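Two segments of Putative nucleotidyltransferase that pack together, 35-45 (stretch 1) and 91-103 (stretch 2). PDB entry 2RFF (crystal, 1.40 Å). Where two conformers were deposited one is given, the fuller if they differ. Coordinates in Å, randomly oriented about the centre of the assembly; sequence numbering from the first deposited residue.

Stretch 1 35-45: EVYIFGSRARG
Stretch 2, residues 91-103: EKDRVKDKVLFWK

How do the two stretches lie together? The strand through E35 to I38 and the strand through V99 to K103 run antiparallel, their directions 145° apart and their axes 4.4 Å at closest approach. E35 pairs with K103 and V36 with W102; Y37 then faces L100 and I38 faces V99. The shift between V36 and Y37 is a beta bulge: V36 O accepts from both F101 N (2.8 Å) and W102 N (3.1 Å), while V36 N donates to W102 O (2.8 Å). Beyond it, I38 N reaches V99 O (2.9 Å) and V99 N reaches I38 O (2.8 Å).

What fills the face carrying E35, Y37, L100 and K103? The Y37 ring (chi1 m, chi2 80°) is a flat plate clasped on opposite faces. K98, p then t, t, m, lays CE 3.7 Å from the Y37 ring centroid; L100 (t, p) sets CD1 3.9 Å from that centroid on the other side. K98 NZ continues to V95 O, 2.8 Å away. Beyond the plate, E35 (m, t) forks between two lysines: OE1 meets K92 NZ and OE2 meets K103 NZ, each at 2.7 Å in a salt bridge, and Y37 OH donates to E35 OE1 (2.6 Å).

How is the bulge filled on its other side? F101 (t, phi/psi -106/-40) points its CB toward stretch 1. I38, m at both chi angles, places CD1 over one face of the F101 ring, 4.0 Å from its centroid. V36 (t) touches two aromatics, CG1 lying 4.1 Å from F101 CD2 and CG2 4.1 Å from W102 CE3.

What closes the far end? V95 CG1 fits against F39 CB at 3.6 Å. After G40 (77/-162) the chain turns into helix 41-44, where A43 CB packs 3.9 Å from V99 CG2. A water bridges the remaining gap, accepting from G40 N (3.0 Å) and donating to D97 O (2.8 Å).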

ATOM      1  N   GLU A  35       5.902   4.454   6.515  1.00 11.25           N
ATOM      2  CA  GLU A  35       5.900   4.427   5.059  1.00 12.83           C
ATOM      3  C   GLU A  35       4.836   3.471   4.586  1.00 11.89           C
ATOM      4  O   GLU A  35       4.512   2.503   5.282  1.00 11.21           O
ATOM      5  CB  GLU A  35       7.249   3.951   4.475  1.00 15.89           C
ATOM      6  CG  GLU A  35       8.406   4.925   4.669  1.00 16.98           C
ATOM      7  CD  GLU A  35       9.786   4.408   4.383  1.00 17.32           C
ATOM      8  OE1 GLU A  35      10.000   3.242   3.998  1.00 18.90           O
ATOM      9  OE2 GLU A  35      10.692   5.230   4.522  1.00 24.92           O
ATOM     10  N   VAL A  36       4.327   3.761   3.395  1.00  9.31           N
ATOM     11  CA  VAL A  36       3.454   2.830   2.692  1.00  9.80           C
ATOM     12  C   VAL A  36       3.968   2.722   1.269  1.00  9.53           C
ATOM     13  O   VAL A  36       4.302   3.732   0.638  1.00 11.23           O
ATOM     14  CB  VAL A  36       1.975   3.241   2.711  1.00  9.72           C
ATOM     15  CG1 VAL A  36       1.046   2.315   1.846  1.00 10.22           C
ATOM     16  CG2 VAL A  36       1.467   3.298   4.124  1.00 10.03           C
ATOM     17  N   TYR A  37       3.987   1.500   0.769  1.00 10.23           N
ATOM     18  CA  TYR A  37       4.361   1.229  -0.610  1.00  9.97           C
ATOM     19  C   TYR A  37       3.189   0.530  -1.322  1.00  8.98           C
ATOM     20  O   TYR A  37       2.371  -0.176  -0.699  1.00 12.16           O
ATOM     21  CB  TYR A  37       5.602   0.338  -0.676  1.00 10.59           C
ATOM     22  CG  TYR A  37       6.858   0.943  -0.120  1.00  9.08           C
ATOM     23  CD1 TYR A  37       7.099   0.958   1.253  1.00  9.30           C
ATOM     24  CD2 TYR A  37       7.817   1.519  -0.967  1.00  8.70           C
ATOM     25  CE1 TYR A  37       8.324   1.481   1.777  1.00 11.45           C
ATOM     26  CE2 TYR A  37       9.007   2.054  -0.448  1.00  9.96           C
ATOM     27  CZ  TYR A  37       9.206   2.070   0.937  1.00 11.70           C
ATOM     28  OH  TYR A  37      10.335   2.567   1.513  1.00 13.18           O
ATOM     29  N   ILE A  38       3.141   0.740  -2.637  1.00  9.34           N
ATOM     30  CA  ILE A  38       2.354  -0.091  -3.530  1.00 10.72           C
ATOM     31  C   ILE A  38       3.338  -1.147  -4.076  1.00  9.65           C
ATOM     32  O   ILE A  38       4.483  -0.822  -4.451  1.00 12.18           O
ATOM     33  CB  ILE A  38       1.718   0.688  -4.693  1.00 10.43           C
ATOM     34  CG1 ILE A  38       0.909   1.866  -4.161  1.00 11.98           C
ATOM     35  CG2 ILE A  38       0.890  -0.271  -5.579  1.00 12.04           C
ATOM     36  CD1 ILE A  38      -0.103   1.524  -3.068  1.00 11.07           C
ATOM     37  N   PHE A  39       2.965  -2.418  -4.002  1.00 11.81           N
ATOM     38  CA  PHE A  39       3.726  -3.498  -4.596  1.00 12.26           C
ATOM     39  C   PHE A  39       2.834  -4.249  -5.567  1.00 11.31           C
ATOM     40  O   PHE A  39       1.705  -3.826  -5.839  1.00 13.47           O
ATOM     41  CB  PHE A  39       4.402  -4.391  -3.530  1.00 11.40           C
ATOM     42  CG  PHE A  39       3.466  -5.258  -2.697  1.00  9.38           C
ATOM     43  CD1 PHE A  39       2.845  -4.757  -1.574  1.00 11.55           C
ATOM     44  CD2 PHE A  39       3.315  -6.605  -2.980  1.00 11.22           C
ATOM     45  CE1 PHE A  39       1.992  -5.576  -0.784  1.00 10.83           C
ATOM     46  CE2 PHE A  39       2.515  -7.435  -2.184  1.00 12.20           C
ATOM     47  CZ  PHE A  39       1.846  -6.924  -1.093  1.00 12.15           C
ATOM     48  N   GLY A  40       3.379  -5.298  -6.158  1.00 11.60           N
ATOM     49  CA  GLY A  40       2.625  -6.111  -7.087  1.00 12.34           C
ATOM     50  C   GLY A  40       2.466  -5.476  -8.451  1.00 11.76           C
ATOM     51  O   GLY A  40       3.176  -4.547  -8.808  1.00 12.51           O
ATOM     52  N   SER A  41       1.492  -5.969  -9.213  1.00 10.01           N
ATOM     53  CA  SER A  41       1.365  -5.584 -10.635  1.00 11.02           C
ATOM     54  C   SER A  41       1.084  -4.125 -10.878  1.00 12.03           C
ATOM     55  O   SER A  41       1.512  -3.593 -11.904  1.00 12.12           O
ATOM     56  CB  SER A  41       0.334  -6.442 -11.357  1.00 12.77           C
ATOM     57  OG  SER A  41      -0.932  -6.262 -10.816  1.00 15.38           O
ATOM     58  N   ARG A  42       0.359  -3.476  -9.952  1.00 11.61           N
ATOM     59  CA  ARG A  42       0.086  -2.027 -10.086  1.00 13.77           C
ATOM     60  C   ARG A  42       1.313  -1.159  -9.817  1.00 13.91           C
ATOM     61  O   ARG A  42       1.332  -0.013 -10.202  1.00 16.22           O
ATOM     62  CB  ARG A  42      -1.150  -1.580  -9.299  1.00 13.51           C
ATOM     63  CG  ARG A  42      -2.457  -2.168  -9.877  1.00 13.60           C
ATOM     64  CD  ARG A  42      -3.700  -1.674  -9.165  1.00 13.26           C
ATOM     65  NE  ARG A  42      -4.900  -2.265  -9.758  1.00 13.08           N
ATOM     66  CZ  ARG A  42      -5.458  -1.878 -10.905  1.00 14.21           C
ATOM     67  NH1 ARG A  42      -5.014  -0.865 -11.612  1.00 12.44           N
ATOM     68  NH2 ARG A  42      -6.510  -2.520 -11.353  1.00 13.47           N
ATOM     69  N   ALA A  43       2.320  -1.704  -9.139  1.00 13.16           N
ATOM     70  CA  ALA A  43       3.622  -1.027  -9.014  1.00 13.81           C
ATOM     71  C   ALA A  43       4.506  -1.331 -10.213  1.00 14.68           C
ATOM     72  O   ALA A  43       5.177  -0.437 -10.721  1.00 13.83           O
ATOM     73  CB  ALA A  43       4.351  -1.452  -7.752  1.00 13.62           C
ATOM     74  N   ARG A  44       4.508  -2.582 -10.671  1.00 14.89           N
ATOM     75  CA  ARG A  44       5.405  -3.012 -11.763  1.00 15.43           C
ATOM     76  C   ARG A  44       4.994  -2.513 -13.142  1.00 14.58           C
ATOM     77  O   ARG A  44       5.831  -2.139 -13.959  1.00 14.74           O
ATOM     78  CB  ARG A  44       5.497  -4.525 -11.818  1.00 16.80           C
ATOM     79  CG  ARG A  44       5.968  -5.203 -10.543  1.00 18.85           C
ATOM     80  CD  ARG A  44       6.101  -6.685 -10.730  1.00 20.87           C
ATOM     81  NE  ARG A  44       4.856  -7.410 -11.067  1.00 22.06           N
ATOM     82  CZ  ARG A  44       4.110  -8.155 -10.239  1.00 22.89           C
ATOM     83  NH1 ARG A  44       4.452  -8.360  -8.984  1.00 25.72           N
ATOM     84  NH2 ARG A  44       3.038  -8.766 -10.690  1.00 23.18           N
ATOM     85  N   GLY A  45       3.684  -2.538 -13.387  1.00 13.62           N
ATOM     86  CA  GLY A  45       3.114  -2.165 -14.675  1.00 15.63           C
ATOM     87  C   GLY A  45       2.370  -3.274 -15.382  1.00 16.52           C
ATOM     88  O   GLY A  45       1.610  -2.964 -16.307  1.00 18.65           O
ATOM     89  N   GLU A  91      12.424  -4.605   7.959  1.00 16.12           N
ATOM     90  CA  GLU A  91      12.088  -5.733   7.096  1.00 15.36           C
ATOM     91  C   GLU A  91      11.600  -5.334   5.707  1.00 15.60           C
ATOM     92  O   GLU A  91      11.346  -6.209   4.886  1.00 14.37           O
ATOM     93  CB  GLU A  91      10.939  -6.504   7.736  1.00 15.23           C
ATOM     94  CG  GLU A  91      11.191  -7.086   9.097  1.00 17.34           C
ATOM     95  CD  GLU A  91       9.924  -7.467   9.826  1.00 17.33           C
ATOM     96  OE1 GLU A  91       8.817  -7.086   9.403  1.00 16.17           O
ATOM     97  OE2 GLU A  91      10.039  -8.125  10.877  1.00 18.84           O
ATOM     98  N   LYS A  92      11.464  -4.038   5.442  1.00 17.22           N
ATOM     99  CA  LYS A  92      10.867  -3.585   4.177  1.00 16.51           C
ATOM    100  C   LYS A  92      11.554  -4.043   2.878  1.00 15.68           C
ATOM    101  O   LYS A  92      10.901  -4.127   1.843  1.00 15.89           O
ATOM    102  CB  LYS A  92      10.596  -2.086   4.184  1.00 17.27           C
ATOM    103  CG  LYS A  92      11.816  -1.223   4.137  1.00 18.58           C
ATOM    104  CD  LYS A  92      11.437   0.246   4.305  1.00 18.39           C
ATOM    105  CE  LYS A  92      12.707   1.055   4.224  1.00 17.09           C
ATOM    106  NZ  LYS A  92      12.532   2.449   4.676  1.00 23.75           N
ATOM    107  N   ASP A  93      12.849  -4.368   2.942  1.00 15.15           N
ATOM    108  CA  ASP A  93      13.596  -4.903   1.785  0.50 16.71           C
ATOM    109  C   ASP A  93      13.088  -6.274   1.324  1.00 16.31           C
ATOM    110  O   ASP A  93      13.405  -6.696   0.242  1.00 17.32           O
ATOM    111  CB  ASP A  93      15.118  -4.998   2.063  0.50 17.90           C
ATOM    112  CG  ASP A  93      15.840  -3.638   2.053  0.50 19.97           C
ATOM    113  OD1 ASP A  93      15.293  -2.608   1.602  0.50 20.39           O
ATOM    114  OD2 ASP A  93      17.029  -3.621   2.463  0.50 23.32           O
ATOM    115  N   ARG A  94      12.268  -6.957   2.143  1.00 15.56           N
ATOM    116  CA  ARG A  94      11.688  -8.259   1.772  0.50 17.00           C
ATOM    117  C   ARG A  94      10.729  -8.190   0.579  1.00 16.17           C
ATOM    118  O   ARG A  94      10.518  -9.197  -0.094  1.00 17.58           O
ATOM    119  CB  ARG A  94      11.006  -8.923   2.973  0.50 16.67           C
ATOM    120  CG  ARG A  94      12.014  -9.466   3.983  0.50 19.05           C
ATOM    121  CD  ARG A  94      11.344 -10.308   5.085  0.50 21.94           C
ATOM    122  NE  ARG A  94      12.215 -11.431   5.455  0.50 26.31           N
ATOM    123  CZ  ARG A  94      12.235 -12.647   4.878  0.50 27.08           C
ATOM    124  NH1 ARG A  94      11.402 -12.993   3.885  0.50 28.72           N
ATOM    125  NH2 ARG A  94      13.102 -13.555   5.321  0.50 27.43           N
ATOM    126  N   VAL A  95      10.159  -7.003   0.321  1.00 14.39           N
ATOM    127  CA  VAL A  95       9.285  -6.770  -0.807  1.00 14.27           C
ATOM    128  C   VAL A  95      10.125  -5.951  -1.775  1.00 14.40           C
ATOM    129  O   VAL A  95      10.449  -4.811  -1.491  1.00 14.19           O
ATOM    130  CB  VAL A  95       8.041  -6.025  -0.396  1.00 13.16           C
ATOM    131  CG1 VAL A  95       7.130  -5.765  -1.617  1.00 15.36           C
ATOM    132  CG2 VAL A  95       7.279  -6.826   0.675  1.00 12.89           C
ATOM    133  N   LYS A  96      10.429  -6.569  -2.910  0.50 15.66           N
ATOM    134  CA  LYS A  96      11.157  -5.948  -3.984  0.50 16.54           C
ATOM    135  C   LYS A  96      10.103  -5.360  -4.924  0.50 15.55           C
ATOM    136  O   LYS A  96       8.889  -5.575  -4.788  0.50 14.96           O
ATOM    137  CB  LYS A  96      11.997  -6.991  -4.742  0.50 19.47           C
ATOM    138  CG  LYS A  96      12.773  -8.037  -3.878  0.50 23.10           C
ATOM    139  CD  LYS A  96      13.644  -7.450  -2.767  1.00 26.27           C
ATOM    140  N   ASP A  97      10.564  -4.595  -5.889  0.50 14.84           N
ATOM    141  CA  ASP A  97       9.649  -4.080  -6.867  0.50 16.18           C
ATOM    142  C   ASP A  97       8.453  -3.500  -6.127  0.50 15.56           C
ATOM    143  O   ASP A  97       7.397  -4.145  -5.953  0.50 15.37           O
ATOM    144  CB  ASP A  97       9.248  -5.208  -7.826  0.50 17.34           C
ATOM    145  CG  ASP A  97      10.449  -5.788  -8.583  0.50 19.54           C
ATOM    146  OD1 ASP A  97      11.613  -5.444  -8.244  0.50 20.79           O
ATOM    147  OD2 ASP A  97      10.225  -6.570  -9.529  0.50 22.86           O
ATOM    148  N   LYS A  98       8.691  -2.309  -5.599  1.00 13.93           N
ATOM    149  CA  LYS A  98       7.655  -1.485  -4.952  1.00 11.45           C
ATOM    150  C   LYS A  98       7.850  -0.005  -5.197  1.00 10.83           C
ATOM    151  O   LYS A  98       8.952   0.441  -5.508  1.00 14.16           O
ATOM    152  CB  LYS A  98       7.602  -1.811  -3.470  1.00 13.15           C
ATOM    153  CG  LYS A  98       8.892  -1.616  -2.688  1.00 12.42           C
ATOM    154  CD  LYS A  98       8.702  -2.061  -1.237  1.00 14.11           C
ATOM    155  CE  LYS A  98       9.876  -1.639  -0.339  1.00 15.83           C
ATOM    156  NZ  LYS A  98      11.131  -2.233  -0.801  1.00 16.67           N
ATOM    157  N   VAL A  99       6.750   0.738  -5.039  1.00 10.47           N
ATOM    158  CA  VAL A  99       6.675   2.175  -5.257  1.00 11.76           C
ATOM    159  C   VAL A  99       6.302   2.873  -3.954  1.00 10.55           C
ATOM    160  O   VAL A  99       5.368   2.460  -3.305  1.00 12.13           O
ATOM    161  CB  VAL A  99       5.589   2.509  -6.305  1.00 11.49           C
ATOM    162  CG1 VAL A  99       5.251   4.013  -6.300  1.00 13.92           C
ATOM    163  CG2 VAL A  99       6.030   2.019  -7.661  1.00 14.11           C
ATOM    164  N   LEU A 100       7.077   3.890  -3.555  1.00 12.68           N
ATOM    165  CA  LEU A 100       6.769   4.667  -2.369  1.00 10.46           C
ATOM    166  C   LEU A 100       5.478   5.480  -2.627  1.00 12.45           C
ATOM    167  O   LEU A 100       5.356   6.277  -3.547  1.00 13.92           O
ATOM    168  CB  LEU A 100       7.949   5.539  -1.943  1.00 10.67           C
ATOM    169  CG  LEU A 100       7.776   6.299  -0.627  1.00 10.69           C
ATOM    170  CD1 LEU A 100       7.829   5.392   0.575  1.00 11.92           C
ATOM    171  CD2 LEU A 100       8.865   7.388  -0.499  1.00 10.83           C
ATOM    172  N   PHE A 101       4.515   5.257  -1.751  1.00 11.14           N
ATOM    173  CA  PHE A 101       3.197   5.842  -1.882  1.00 10.35           C
ATOM    174  C   PHE A 101       3.012   6.970  -0.884  1.00 10.32           C
ATOM    175  O   PHE A 101       2.381   7.974  -1.205  1.00 11.78           O
ATOM    176  CB  PHE A 101       2.156   4.735  -1.655  1.00 10.52           C
ATOM    177  CG  PHE A 101       0.716   5.133  -1.918  1.00 10.72           C
ATOM    178  CD1 PHE A 101       0.317   5.425  -3.218  1.00 10.83           C
ATOM    179  CD2 PHE A 101      -0.226   5.124  -0.886  1.00 12.63           C
ATOM    180  CE1 PHE A 101      -1.011   5.738  -3.472  1.00 10.63           C
ATOM    181  CE2 PHE A 101      -1.566   5.463  -1.141  1.00 13.52           C
ATOM    182  CZ  PHE A 101      -1.953   5.789  -2.429  1.00 13.10           C
ATOM    183  N   TRP A 102       3.508   6.764   0.333  1.00  9.34           N
ATOM    184  CA  TRP A 102       3.346   7.694   1.419  1.00 11.07           C
ATOM    185  C   TRP A 102       4.500   7.495   2.391  1.00 10.90           C
ATOM    186  O   TRP A 102       5.046   6.382   2.549  1.00 11.23           O
ATOM    187  CB  TRP A 102       1.988   7.428   2.094  1.00 11.65           C
ATOM    188  CG  TRP A 102       1.670   8.247   3.326  1.00 10.33           C
ATOM    189  CD1 TRP A 102       0.963   9.407   3.383  1.00 11.86           C
ATOM    190  CD2 TRP A 102       2.085   7.969   4.669  1.00 10.70           C
ATOM    191  NE1 TRP A 102       0.870   9.861   4.685  1.00 11.66           N
ATOM    192  CE2 TRP A 102       1.577   9.004   5.492  1.00 11.72           C
ATOM    193  CE3 TRP A 102       2.846   6.941   5.264  1.00 12.78           C
ATOM    194  CZ2 TRP A 102       1.786   9.031   6.888  1.00 11.03           C
ATOM    195  CZ3 TRP A 102       3.084   6.978   6.648  1.00 11.52           C
ATOM    196  CH2 TRP A 102       2.542   8.014   7.445  1.00 11.01           C
ATOM    197  N   LYS A 103       4.876   8.594   3.017  1.00 11.60           N
ATOM    198  CA  LYS A 103       5.886   8.575   4.080  1.00 12.07           C
ATOM    199  C   LYS A 103       5.474   9.657   5.075  1.00 11.33           C
ATOM    200  O   LYS A 103       5.052  10.732   4.680  1.00 11.06           O
ATOM    201  CB  LYS A 103       7.295   8.792   3.548  1.00 12.54           C
ATOM    202  CG  LYS A 103       8.362   8.731   4.622  1.00 12.78           C
ATOM    203  CD  LYS A 103       9.702   8.669   3.977  1.00 15.11           C
ATOM    204  CE  LYS A 103      10.829   8.761   4.966  1.00 20.13           C
ATOM    205  NZ  LYS A 103      10.908   7.590   5.832  1.00 25.02           N
TER
HETATM  206  O   HOH W   1       6.102  -6.595  -5.788  1.00 21.85           O